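2-C-methyl-D-erythritol 4-phosphate cytidylyltransferase (PDB 2PX7) probably catalyses the transfer of a cytidylyl group from CTP to 2-C-methyl-D-erythritol 4-phosphate, a step of the non-mevalonate route to isoprenoids. Local coordinates at residues A[126-140]-A[199-212]. Residues are numbered along the deposited sequence; the frame is centred on the assembly and turned at random.
Sequences RVLEAAQRSGAAVPV and VQALGYPVALVEGE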
# COMPACT_ATOMS: atom_id res chain seq x y z
N ARG A 126 17.23 7.01 8.86
CA ARG A 126 17.58 5.77 8.18
C ARG A 126 17.97 6.03 6.71
O ARG A 126 18.95 5.48 6.21
CB ARG A 126 16.42 4.77 8.30
CG ARG A 126 16.62 3.37 7.69
CD ARG A 126 15.29 2.56 7.73
NE ARG A 126 14.69 2.70 9.05
CZ ARG A 126 13.39 2.83 9.32
NH1 ARG A 126 12.46 2.82 8.37
NH2 ARG A 126 13.02 2.97 10.58
N VAL A 127 17.21 6.87 6.02
CA VAL A 127 17.52 7.21 4.63
C VAL A 127 18.84 7.98 4.58
O VAL A 127 19.75 7.60 3.83
CB VAL A 127 16.38 8.00 3.94
CG1 VAL A 127 16.83 8.48 2.54
CG2 VAL A 127 15.13 7.14 3.85
N LEU A 128 18.94 9.02 5.40
CA LEU A 128 20.15 9.84 5.47
C LEU A 128 21.41 9.03 5.81
O LEU A 128 22.43 9.15 5.13
CB LEU A 128 19.96 10.98 6.48
CG LEU A 128 21.08 12.03 6.57
CD1 LEU A 128 21.00 12.99 5.43
CD2 LEU A 128 21.00 12.80 7.88
N GLU A 129 21.33 8.24 6.88
CA GLU A 129 22.42 7.37 7.31
C GLU A 129 22.96 6.51 6.17
O GLU A 129 24.17 6.46 5.95
CB GLU A 129 21.96 6.47 8.47
CG GLU A 129 23.10 5.84 9.29
CD GLU A 129 23.65 4.57 8.69
OE1 GLU A 129 22.87 3.78 8.09
OE2 GLU A 129 24.88 4.35 8.82
N ALA A 130 22.06 5.83 5.44
CA ALA A 130 22.48 5.00 4.31
C ALA A 130 23.00 5.83 3.14
O ALA A 130 23.94 5.43 2.44
CB ALA A 130 21.34 4.08 3.86
N ALA A 131 22.43 7.01 2.92
CA ALA A 131 22.89 7.90 1.84
C ALA A 131 24.32 8.41 2.11
O ALA A 131 25.13 8.51 1.19
CB ALA A 131 21.93 9.06 1.63
N GLN A 132 24.62 8.71 3.38
CA GLN A 132 25.96 9.16 3.81
C GLN A 132 27.06 8.16 3.47
O GLN A 132 28.18 8.55 3.15
CB GLN A 132 26.00 9.45 5.32
CG GLN A 132 25.23 10.69 5.73
CD GLN A 132 24.96 10.81 7.23
OE1 GLN A 132 24.96 9.81 7.97
NE2 GLN A 132 24.69 12.03 7.69
N ARG A 133 26.72 6.88 3.53
CA ARG A 133 27.69 5.81 3.30
C ARG A 133 27.71 5.41 1.83
O ARG A 133 28.78 5.21 1.25
CB ARG A 133 27.33 4.58 4.14
CG ARG A 133 27.60 4.72 5.66
CD ARG A 133 27.01 3.53 6.49
NE ARG A 133 26.52 2.43 5.66
CZ ARG A 133 25.27 1.98 5.65
NH1 ARG A 133 24.34 2.51 6.44
NH2 ARG A 133 24.93 0.99 4.83
N SER A 134 26.53 5.30 1.25
CA SER A 134 26.38 4.65 -0.05
C SER A 134 26.26 5.63 -1.21
O SER A 134 26.46 5.25 -2.36
CB SER A 134 25.17 3.72 -0.04
OG SER A 134 23.98 4.48 -0.16
N GLY A 135 25.90 6.87 -0.91
CA GLY A 135 25.71 7.87 -1.94
C GLY A 135 24.38 7.86 -2.64
O GLY A 135 24.06 8.78 -3.36
N ALA A 136 23.59 6.80 -2.45
CA ALA A 136 22.26 6.70 -3.06
C ALA A 136 21.47 5.69 -2.25
O ALA A 136 21.87 4.54 -2.19
CB ALA A 136 22.35 6.24 -4.53
N ALA A 137 20.36 6.11 -1.63
CA ALA A 137 19.55 5.23 -0.79
C ALA A 137 18.07 5.57 -0.86
O ALA A 137 17.66 6.74 -0.77
CB ALA A 137 20.03 5.27 0.66
N VAL A 138 17.26 4.52 -0.99
CA VAL A 138 15.82 4.64 -1.19
C VAL A 138 15.04 3.75 -0.18
O VAL A 138 15.37 2.57 -0.02
CB VAL A 138 15.50 4.20 -2.65
CG1 VAL A 138 14.03 4.08 -2.88
CG2 VAL A 138 16.13 5.19 -3.64
N PRO A 139 13.98 4.32 0.47
CA PRO A 139 13.09 3.47 1.27
C PRO A 139 12.08 2.69 0.42
O PRO A 139 11.48 3.24 -0.51
CB PRO A 139 12.39 4.47 2.20
CG PRO A 139 12.34 5.76 1.38
CD PRO A 139 13.58 5.74 0.49
N VAL A 140 11.93 1.41 0.75
CA VAL A 140 11.02 0.51 0.05
C VAL A 140 10.15 -0.27 1.04
O VAL A 140 10.52 -0.44 2.19
CB VAL A 140 11.76 -0.49 -0.91
CG1 VAL A 140 12.58 0.26 -2.00
CG2 VAL A 140 12.62 -1.50 -0.13
N VAL A 199 19.83 7.99 -11.32
CA VAL A 199 21.12 7.60 -10.78
C VAL A 199 21.52 6.19 -11.31
O VAL A 199 22.67 5.96 -11.68
CB VAL A 199 21.12 7.66 -9.20
CG1 VAL A 199 22.41 7.05 -8.61
CG2 VAL A 199 20.97 9.11 -8.72
N GLN A 200 20.55 5.28 -11.33
CA GLN A 200 20.69 3.95 -11.94
C GLN A 200 21.16 4.02 -13.40
O GLN A 200 22.02 3.24 -13.81
CB GLN A 200 19.34 3.22 -11.80
CG GLN A 200 19.28 1.78 -12.27
CD GLN A 200 17.91 1.19 -11.98
OE1 GLN A 200 16.87 1.84 -12.20
NE2 GLN A 200 17.89 -0.02 -11.46
N ALA A 201 20.66 4.98 -14.18
CA ALA A 201 21.06 5.13 -15.59
C ALA A 201 22.54 5.52 -15.76
O ALA A 201 23.13 5.31 -16.81
CB ALA A 201 20.13 6.11 -16.32
N LEU A 202 23.15 6.05 -14.69
CA LEU A 202 24.59 6.31 -14.69
C LEU A 202 25.44 5.05 -14.53
O LEU A 202 26.61 5.04 -14.86
CB LEU A 202 24.95 7.31 -13.58
CG LEU A 202 24.71 8.80 -13.78
CD1 LEU A 202 25.11 9.55 -12.50
CD2 LEU A 202 25.52 9.37 -14.97
N GLY A 203 24.85 3.98 -14.01
CA GLY A 203 25.63 2.81 -13.67
C GLY A 203 25.94 2.82 -12.18
O GLY A 203 26.76 2.02 -11.73
N TYR A 204 25.32 3.73 -11.43
CA TYR A 204 25.58 3.84 -9.98
C TYR A 204 24.58 2.98 -9.16
O TYR A 204 23.37 3.09 -9.34
CB TYR A 204 25.54 5.30 -9.51
CG TYR A 204 26.20 5.53 -8.14
CD1 TYR A 204 27.51 5.98 -8.06
CD2 TYR A 204 25.51 5.28 -6.95
CE1 TYR A 204 28.13 6.18 -6.83
CE2 TYR A 204 26.12 5.48 -5.70
CZ TYR A 204 27.43 5.93 -5.66
OH TYR A 204 28.06 6.15 -4.47
N PRO A 205 25.11 2.15 -8.22
CA PRO A 205 24.26 1.28 -7.39
C PRO A 205 23.39 2.07 -6.42
O PRO A 205 23.86 2.98 -5.75
CB PRO A 205 25.29 0.42 -6.63
CG PRO A 205 26.53 1.31 -6.55
CD PRO A 205 26.55 2.02 -7.89
N VAL A 206 22.11 1.74 -6.35
CA VAL A 206 21.22 2.44 -5.43
C VAL A 206 20.79 1.48 -4.32
O VAL A 206 20.12 0.50 -4.59
CB VAL A 206 19.99 3.05 -6.15
CG1 VAL A 206 19.08 3.78 -5.16
CG2 VAL A 206 20.46 3.99 -7.29
N ALA A 207 21.18 1.78 -3.09
CA ALA A 207 20.86 0.95 -1.95
C ALA A 207 19.42 1.14 -1.50
O ALA A 207 18.81 2.20 -1.72
CB ALA A 207 21.82 1.23 -0.79
N LEU A 208 18.87 0.10 -0.88
CA LEU A 208 17.51 0.09 -0.40
C LEU A 208 17.49 0.02 1.12
O LEU A 208 18.30 -0.67 1.71
CB LEU A 208 16.76 -1.11 -0.99
CG LEU A 208 16.72 -1.29 -2.51
CD1 LEU A 208 15.86 -2.50 -2.88
CD2 LEU A 208 16.20 -0.03 -3.21
N VAL A 209 16.57 0.76 1.74
CA VAL A 209 16.32 0.66 3.19
C VAL A 209 14.84 0.43 3.43
O VAL A 209 14.03 0.63 2.52
CB VAL A 209 16.80 1.91 4.00
CG1 VAL A 209 18.30 2.15 3.81
CG2 VAL A 209 15.97 3.15 3.70
N GLU A 210 14.48 0.01 4.64
CA GLU A 210 13.08 -0.23 4.98
C GLU A 210 12.30 1.08 5.02
O GLU A 210 12.67 2.01 5.70
CB GLU A 210 12.94 -1.01 6.31
CG GLU A 210 14.06 -0.74 7.30
CD GLU A 210 13.84 -1.27 8.73
OE1 GLU A 210 12.71 -1.75 9.05
OE2 GLU A 210 14.83 -1.19 9.52
N GLY A 211 11.22 1.14 4.25
CA GLY A 211 10.33 2.28 4.32
C GLY A 211 9.39 2.14 5.51
O GLY A 211 9.71 1.48 6.50
N GLU A 212 8.23 2.77 5.42
CA GLU A 212 7.25 2.78 6.50
C GLU A 212 5.85 2.97 5.97
O GLU A 212 5.63 3.77 5.06
CB GLU A 212 7.60 3.86 7.52
CG GLU A 212 8.57 3.34 8.57
CD GLU A 212 9.07 4.39 9.52
OE1 GLU A 212 8.49 5.49 9.54
OE2 GLU A 212 10.06 4.10 10.23
O HOH W 1 24.96 2.86 -3.29
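At the outermost strand, within this chain, of the mixed, Rossmann-like sheet of this cytidylyltransferase, strand 207-210 pairs in parallel with strand 136-140, and helix 126-134 packs over the face that carries Ala137, Pro139 and Val209. Five backbone hydrogen bonds zip the strands together, from Ala207 N to Ala136 O through Gly211 N to Val140 O (2.7 Å), where the pairing runs one residue beyond strand 207-210. Val209 packs against the helix: with CG1 anti to its carbonyl carbon, chi1 -58°, that methyl lies 3.6 Å from Ala130 CB, while CG2 faces Val127 and Pro139. Val138 and Leu208 point to the opposite face; Val138 CG2 meets Val206 CG1, and Leu208 CD2 lies against Val140 CG1. Strand 165-174 pairs antiparallel with strand 136-142 along the edge away from strand 207-210, and Val206 and Leu208 also touch the second subunit. Past the helix end, the Tyr204 hydroxyl donates to Ser134 O (2.8 Å), which lies at the edge of the ring, and a water bridges the same carbonyl to Pro205 O. Arg126 sends its methylenes past Val209 and then bends at chi3 (-46°), bringing NH1 within 2.8 Å of Glu210 O, close to the guanidinium plane. The Glu210 carboxylate sits over one guanidinium face, a long, purely electrostatic pairing to which no N-H points. Replacing Arg126 by alanine is likely to leave Glu210 O without this donor, bare one flank of Val209 and remove a positive charge that both glutamates share. Glu212 is also held by Ser120, which bonds its OE1; its OE2 takes both Arg126 NH1 (3.3 Å) and NH2 (3.2 Å) from the same side of the carboxylate plane, which is turned 63° from the guanidinium.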